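Long-range contact in CEL61B (Hypocrea jecorina, PDB 2VTC), which oxidatively cleaves the glycosidic bonds of cellulose and related polysaccharides with an active-site copper, a reducing agent and oxygen or hydrogen peroxide: residues 135-149 and 234-247. Residues are numbered along the deposited sequence; the frame is centred on the assembly and turned at random.
Sequences VKIQEAGINYNTQVW and TTITSYTIPGPALW
Gln147 and Ile236 are joined by two straight hydrogen bonds: OE1 of Gln147 takes the backbone N of Ile236 at 2.8 Å, and NE2 gives to Ile236 O. A side-chain amide suits this place because it carries an acceptor and a donor side by side, as a neighbouring strand would. NE2 also gives to Tyr144 O, nearly in the amide plane, which fixes the flip of the group. Tyr144, long enough to bring a hydroxyl to the facing backbone, accepts a hydrogen bond at OH from Tyr239 N (2.8 Å), while Thr237 O sits over one ring face.

At the other end a lysine gathers the chain. Lys136 NZ donates to Pro242 O and Pro244 O, both at 2.8 Å, and forms a salt bridge with Glu139 OE1; a long chain ending in several N-H donors suits this task. A bend at chi3 (-87°) swings the ammonium group among two carbonyl oxygens and a carboxylate, which probably stabilise the charged amine. Between the prolines, Gly243 adopts backbone angles that call for glycine. Water links Glu139 OE1 to Ile241 O, and another joins Glu139 OE2 to Leu246 N.

These bonds lay the irregular C-terminal tail along one edge of strand 133-143 of the AA9 beta-sandwich; the strand's other edge pairs antiparallel with strand 113-119, where a classic bulge at Ile137 and Gln138 faces Thr115. Only one direct backbone hydrogen bond joins the two segments, Trp247 N to Lys136 O.

Apolar contacts fill the intervals. Trp149 turns its six-membered ring edge-on to the Tyr239 face in a T-shaped pair, planes at 90°; Tyr239 OH reaches on to Gly227 O. Ile241 CD1 lies against CG and CD of Glu139, while CG2 touches OE1, and Val135 CG1 packs on Trp247 CB at 3.4 Å.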
loop_
_atom_site.group_PDB
_atom_site.type_symbol
_atom_site.label_atom_id
_atom_site.label_comp_id
_atom_site.label_asym_id
_atom_site.label_seq_id
_atom_site.Cartn_x
_atom_site.Cartn_y
_atom_site.Cartn_z
ATOM N N VAL A 135 -4.493 6.427 -8.054
ATOM C CA VAL A 135 -3.523 6.759 -9.082
ATOM C C VAL A 135 -2.159 6.189 -8.687
ATOM O O VAL A 135 -1.683 6.464 -7.610
ATOM C CB VAL A 135 -3.443 8.303 -9.237
ATOM C CG1 VAL A 135 -2.363 8.705 -10.206
ATOM C CG2 VAL A 135 -4.804 8.843 -9.711
ATOM N N LYS A 136 -1.555 5.383 -9.565
ATOM C CA LYS A 136 -0.243 4.781 -9.249
ATOM C C LYS A 136 0.864 5.836 -9.246
ATOM O O LYS A 136 1.028 6.553 -10.234
ATOM C CB LYS A 136 0.093 3.691 -10.261
ATOM C CG LYS A 136 1.383 2.912 -9.917
ATOM C CD LYS A 136 1.717 1.898 -11.005
ATOM C CE LYS A 136 1.021 0.542 -10.780
ATOM N NZ LYS A 136 1.171 -0.374 -11.967
ATOM N N ILE A 137 1.618 5.919 -8.150
ATOM C CA ILE A 137 2.732 6.880 -8.053
ATOM C C ILE A 137 4.112 6.229 -7.865
ATOM O O ILE A 137 5.140 6.920 -7.891
ATOM C CB ILE A 137 2.489 7.955 -6.944
ATOM C CG1 ILE A 137 2.374 7.308 -5.549
ATOM C CG2 ILE A 137 1.253 8.796 -7.310
ATOM C CD1 ILE A 137 2.663 8.237 -4.394
ATOM N N GLN A 138 4.126 4.911 -7.681
ATOM C CA GLN A 138 5.376 4.149 -7.528
ATOM C C GLN A 138 5.158 2.688 -7.932
ATOM O O GLN A 138 4.131 2.092 -7.619
ATOM C CB GLN A 138 5.875 4.256 -6.078
ATOM C CG GLN A 138 7.151 3.445 -5.712
ATOM C CD GLN A 138 6.854 1.977 -5.388
ATOM O OE1 GLN A 138 5.828 1.637 -4.767
ATOM N NE2 GLN A 138 7.769 1.091 -5.799
ATOM N N GLU A 139 6.117 2.130 -8.664
ATOM C CA GLU A 139 6.113 0.689 -8.931
ATOM C C GLU A 139 7.542 0.167 -9.107
ATOM O O GLU A 139 8.413 0.861 -9.658
ATOM C CB GLU A 139 5.263 0.328 -10.164
ATOM C CG GLU A 139 5.735 0.951 -11.487
ATOM C CD GLU A 139 4.933 0.541 -12.697
ATOM O OE1 GLU A 139 3.954 -0.243 -12.560
ATOM O OE2 GLU A 139 5.300 0.990 -13.816
ATOM N N ALA A 140 7.776 -1.042 -8.618
ATOM C CA ALA A 140 9.097 -1.673 -8.761
ATOM C C ALA A 140 8.888 -3.170 -8.873
ATOM O O ALA A 140 8.108 -3.765 -8.114
ATOM C CB ALA A 140 10.004 -1.327 -7.585
ATOM N N GLY A 141 9.599 -3.795 -9.814
ATOM C CA GLY A 141 9.424 -5.222 -10.085
ATOM C C GLY A 141 10.707 -6.007 -9.886
ATOM O O GLY A 141 11.290 -5.973 -8.798
ATOM N N ILE A 142 11.128 -6.710 -10.943
ATOM C CA ILE A 142 12.365 -7.533 -10.925
ATOM C C ILE A 142 13.453 -6.832 -11.752
ATOM O O ILE A 142 13.154 -6.246 -12.791
ATOM C CB ILE A 142 12.084 -8.959 -11.469
ATOM C CG1 ILE A 142 13.256 -9.915 -11.162
ATOM C CG2 ILE A 142 11.759 -8.950 -12.971
ATOM C CD1 ILE A 142 12.969 -11.365 -11.489
ATOM N N ASN A 143 14.689 -6.862 -11.252
ATOM C CA ASN A 143 15.850 -6.426 -12.011
ATOM C C ASN A 143 16.215 -7.598 -12.929
ATOM O O ASN A 143 16.528 -8.676 -12.438
ATOM C CB ASN A 143 16.974 -6.062 -11.032
ATOM C CG ASN A 143 18.258 -5.657 -11.731
ATOM O OD1 ASN A 143 18.644 -6.264 -12.720
ATOM N ND2 ASN A 143 18.918 -4.619 -11.220
ATOM N N TYR A 144 16.084 -7.422 -14.244
ATOM C CA TYR A 144 16.248 -8.551 -15.176
ATOM C C TYR A 144 17.686 -9.112 -15.134
ATOM O O TYR A 144 17.909 -10.333 -15.284
ATOM C CB TYR A 144 15.878 -8.137 -16.599
ATOM C CG TYR A 144 14.427 -7.727 -16.788
ATOM C CD1 TYR A 144 13.387 -8.564 -16.380
ATOM C CD2 TYR A 144 14.100 -6.512 -17.384
ATOM C CE1 TYR A 144 12.054 -8.192 -16.557
ATOM C CE2 TYR A 144 12.764 -6.129 -17.559
ATOM C CZ TYR A 144 11.755 -6.980 -17.144
ATOM O OH TYR A 144 10.431 -6.613 -17.319
ATOM N N ASN A 145 18.645 -8.236 -14.884
ATOM C CA ASN A 145 20.063 -8.672 -14.904
ATOM C C ASN A 145 20.482 -9.422 -13.638
ATOM O O ASN A 145 21.351 -10.304 -13.701
ATOM C CB ASN A 145 20.992 -7.492 -15.199
ATOM C CG ASN A 145 22.445 -7.914 -15.321
ATOM O OD1 ASN A 145 23.200 -7.805 -14.361
ATOM N ND2 ASN A 145 22.818 -8.443 -16.496
ATOM N N THR A 146 19.868 -9.113 -12.486
ATOM C CA THR A 146 20.197 -9.815 -11.249
ATOM C C THR A 146 19.154 -10.889 -10.878
ATOM O O THR A 146 19.454 -11.784 -10.074
ATOM C CB THR A 146 20.372 -8.867 -10.041
ATOM O OG1 THR A 146 19.119 -8.195 -9.788
ATOM C CG2 THR A 146 21.486 -7.831 -10.275
ATOM N N GLN A 147 17.956 -10.786 -11.470
ATOM C CA GLN A 147 16.771 -11.607 -11.113
ATOM C C GLN A 147 16.276 -11.389 -9.667
ATOM O O GLN A 147 15.571 -12.245 -9.097
ATOM C CB GLN A 147 16.985 -13.105 -11.435
ATOM C CG GLN A 147 17.208 -13.393 -12.921
ATOM C CD GLN A 147 15.968 -13.231 -13.787
ATOM O OE1 GLN A 147 14.984 -13.953 -13.624
ATOM N NE2 GLN A 147 16.027 -12.309 -14.753
ATOM N N VAL A 148 16.617 -10.231 -9.105
ATOM C CA VAL A 148 16.239 -9.868 -7.735
ATOM C C VAL A 148 15.031 -8.935 -7.730
ATOM O O VAL A 148 15.015 -7.914 -8.418
ATOM C CB VAL A 148 17.403 -9.209 -6.952
ATOM C CG1 VAL A 148 16.969 -8.813 -5.553
ATOM C CG2 VAL A 148 18.549 -10.194 -6.811
ATOM N N TRP A 149 14.030 -9.320 -6.939
ATOM C CA TRP A 149 12.769 -8.549 -6.822
ATOM C C TRP A 149 12.835 -7.387 -5.836
ATOM O O TRP A 149 13.611 -7.385 -4.868
ATOM C CB TRP A 149 11.649 -9.487 -6.375
ATOM C CG TRP A 149 11.194 -10.427 -7.406
ATOM C CD1 TRP A 149 11.612 -11.734 -7.584
ATOM C CD2 TRP A 149 10.217 -10.179 -8.417
ATOM N NE1 TRP A 149 10.949 -12.295 -8.653
ATOM C CE2 TRP A 149 10.087 -11.366 -9.184
ATOM C CE3 TRP A 149 9.446 -9.055 -8.767
ATOM C CZ2 TRP A 149 9.224 -11.461 -10.285
ATOM C CZ3 TRP A 149 8.569 -9.160 -9.852
ATOM C CH2 TRP A 149 8.444 -10.353 -10.581
ATOM N N THR A 234 11.531 -19.403 -12.624
ATOM C CA THR A 234 12.247 -19.554 -13.886
ATOM C C THR A 234 12.844 -18.188 -14.226
ATOM O O THR A 234 12.391 -17.167 -13.701
ATOM C CB THR A 234 11.321 -20.063 -15.006
ATOM O OG1 THR A 234 12.098 -20.338 -16.183
ATOM C CG2 THR A 234 10.216 -19.034 -15.333
ATOM N N THR A 235 13.873 -18.161 -15.077
ATOM C CA THR A 235 14.472 -16.900 -15.511
ATOM C C THR A 235 13.425 -16.018 -16.206
ATOM O O THR A 235 12.725 -16.466 -17.112
ATOM C CB THR A 235 15.718 -17.162 -16.424
ATOM O OG1 THR A 235 16.658 -17.964 -15.701
ATOM C CG2 THR A 235 16.389 -15.872 -16.819
ATOM N N ILE A 236 13.299 -14.769 -15.754
ATOM C CA ILE A 236 12.311 -13.840 -16.310
ATOM C C ILE A 236 13.006 -12.720 -17.071
ATOM O O ILE A 236 13.876 -12.035 -16.519
ATOM C CB ILE A 236 11.386 -13.278 -15.177
ATOM C CG1 ILE A 236 10.519 -14.424 -14.629
ATOM C CG2 ILE A 236 10.530 -12.104 -15.668
ATOM C CD1 ILE A 236 9.917 -14.155 -13.267
ATOM N N THR A 237 12.624 -12.544 -18.334
ATOM C CA THR A 237 13.221 -11.508 -19.176
ATOM C C THR A 237 12.289 -10.333 -19.420
ATOM O O THR A 237 12.729 -9.254 -19.837
ATOM C CB THR A 237 13.694 -12.082 -20.530
ATOM O OG1 THR A 237 12.600 -12.739 -21.182
ATOM C CG2 THR A 237 14.808 -13.085 -20.297
ATOM N N SER A 238 11.002 -10.548 -19.140
ATOM C CA SER A 238 9.980 -9.528 -19.295
ATOM C C SER A 238 8.889 -9.742 -18.235
ATOM O O SER A 238 8.380 -10.846 -18.091
ATOM C CB SER A 238 9.379 -9.638 -20.693
ATOM O OG SER A 238 8.485 -8.590 -20.947
ATOM N N TYR A 239 8.561 -8.685 -17.493
ATOM C CA TYR A 239 7.506 -8.760 -16.466
ATOM C C TYR A 239 6.601 -7.526 -16.529
ATOM O O TYR A 239 7.088 -6.396 -16.550
ATOM C CB TYR A 239 8.124 -8.898 -15.072
ATOM C CG TYR A 239 7.108 -8.956 -13.940
ATOM C CD1 TYR A 239 6.309 -10.095 -13.755
ATOM C CD2 TYR A 239 6.940 -7.873 -13.071
ATOM C CE1 TYR A 239 5.363 -10.154 -12.720
ATOM C CE2 TYR A 239 6.000 -7.914 -12.045
ATOM C CZ TYR A 239 5.223 -9.060 -11.873
ATOM O OH TYR A 239 4.289 -9.113 -10.862
ATOM N N THR A 240 5.286 -7.746 -16.540
ATOM C CA THR A 240 4.316 -6.641 -16.558
ATOM C C THR A 240 3.854 -6.417 -15.114
ATOM O O THR A 240 3.103 -7.224 -14.560
ATOM C CB THR A 240 3.103 -6.984 -17.438
ATOM O OG1 THR A 240 3.532 -7.284 -18.777
ATOM C CG2 THR A 240 2.097 -5.809 -17.480
ATOM N N ILE A 241 4.319 -5.336 -14.505
ATOM C CA ILE A 241 3.923 -5.002 -13.144
ATOM C C ILE A 241 2.402 -4.760 -13.144
ATOM O O ILE A 241 1.906 -3.992 -13.968
ATOM C CB ILE A 241 4.681 -3.777 -12.591
ATOM C CG1 ILE A 241 6.200 -4.016 -12.641
ATOM C CG2 ILE A 241 4.223 -3.493 -11.143
ATOM C CD1 ILE A 241 7.049 -2.775 -12.356
ATOM N N PRO A 242 1.661 -5.436 -12.249
ATOM C CA PRO A 242 0.196 -5.270 -12.246
ATOM C C PRO A 242 -0.305 -3.843 -11.941
ATOM O O PRO A 242 0.429 -3.014 -11.386
ATOM C CB PRO A 242 -0.257 -6.209 -11.118
ATOM C CG PRO A 242 0.833 -7.244 -11.006
ATOM C CD PRO A 242 2.097 -6.422 -11.242
ATOM N N GLY A 243 -1.567 -3.599 -12.275
ATOM C CA GLY A 243 -2.202 -2.314 -11.977
ATOM C C GLY A 243 -2.114 -1.349 -13.144
ATOM O O GLY A 243 -1.438 -1.596 -14.123
ATOM N N PRO A 244 -2.805 -0.219 -13.032
ATOM C CA PRO A 244 -2.810 0.811 -14.072
ATOM C C PRO A 244 -1.483 1.571 -14.181
ATOM O O PRO A 244 -0.568 1.402 -13.345
ATOM C CB PRO A 244 -3.947 1.735 -13.631
ATOM C CG PRO A 244 -3.997 1.581 -12.125
ATOM C CD PRO A 244 -3.656 0.123 -11.875
ATOM N N ALA A 245 -1.395 2.413 -15.208
ATOM C CA ALA A 245 -0.150 3.109 -15.545
ATOM C C ALA A 245 0.336 4.090 -14.473
ATOM O O ALA A 245 -0.463 4.800 -13.841
ATOM C CB ALA A 245 -0.308 3.820 -16.877
ATOM N N LEU A 246 1.659 4.121 -14.294
ATOM C CA LEU A 246 2.348 5.055 -13.438
ATOM C C LEU A 246 2.027 6.493 -13.850
ATOM O O LEU A 246 2.073 6.832 -15.038
ATOM C CB LEU A 246 3.864 4.796 -13.519
ATOM C CG LEU A 246 4.776 5.607 -12.587
ATOM C CD1 LEU A 246 4.497 5.302 -11.140
ATOM C CD2 LEU A 246 6.255 5.370 -12.898
ATOM N N TRP A 247 1.690 7.319 -12.865
ATOM C CA TRP A 247 1.478 8.743 -13.091
ATOM C C TRP A 247 2.808 9.455 -12.861
ATOM O O TRP A 247 3.344 9.394 -11.746
ATOM C CB TRP A 247 0.404 9.277 -12.143
ATOM C CG TRP A 247 0.038 10.709 -12.362
ATOM C CD1 TRP A 247 -0.415 11.272 -13.518
ATOM C CD2 TRP A 247 0.067 11.763 -11.385
ATOM N NE1 TRP A 247 -0.655 12.615 -13.331
ATOM C CE2 TRP A 247 -0.373 12.941 -12.029
ATOM C CE3 TRP A 247 0.431 11.828 -10.038
ATOM C CZ2 TRP A 247 -0.471 14.175 -11.360
ATOM C CZ3 TRP A 247 0.327 13.059 -9.365
ATOM C CH2 TRP A 247 -0.115 14.210 -10.031
HETATM O O HOH W 1 -2.550 4.907 -12.096
HETATM O O HOH W 2 5.172 9.320 -9.369
HETATM O O HOH W 3 3.240 1.930 -15.514
HETATM O O HOH W 4 3.037 -1.661 -15.007
HETATM O O HOH W 5 8.685 -4.514 -15.588
HETATM O O HOH W 6 13.397 -15.209 -11.882
#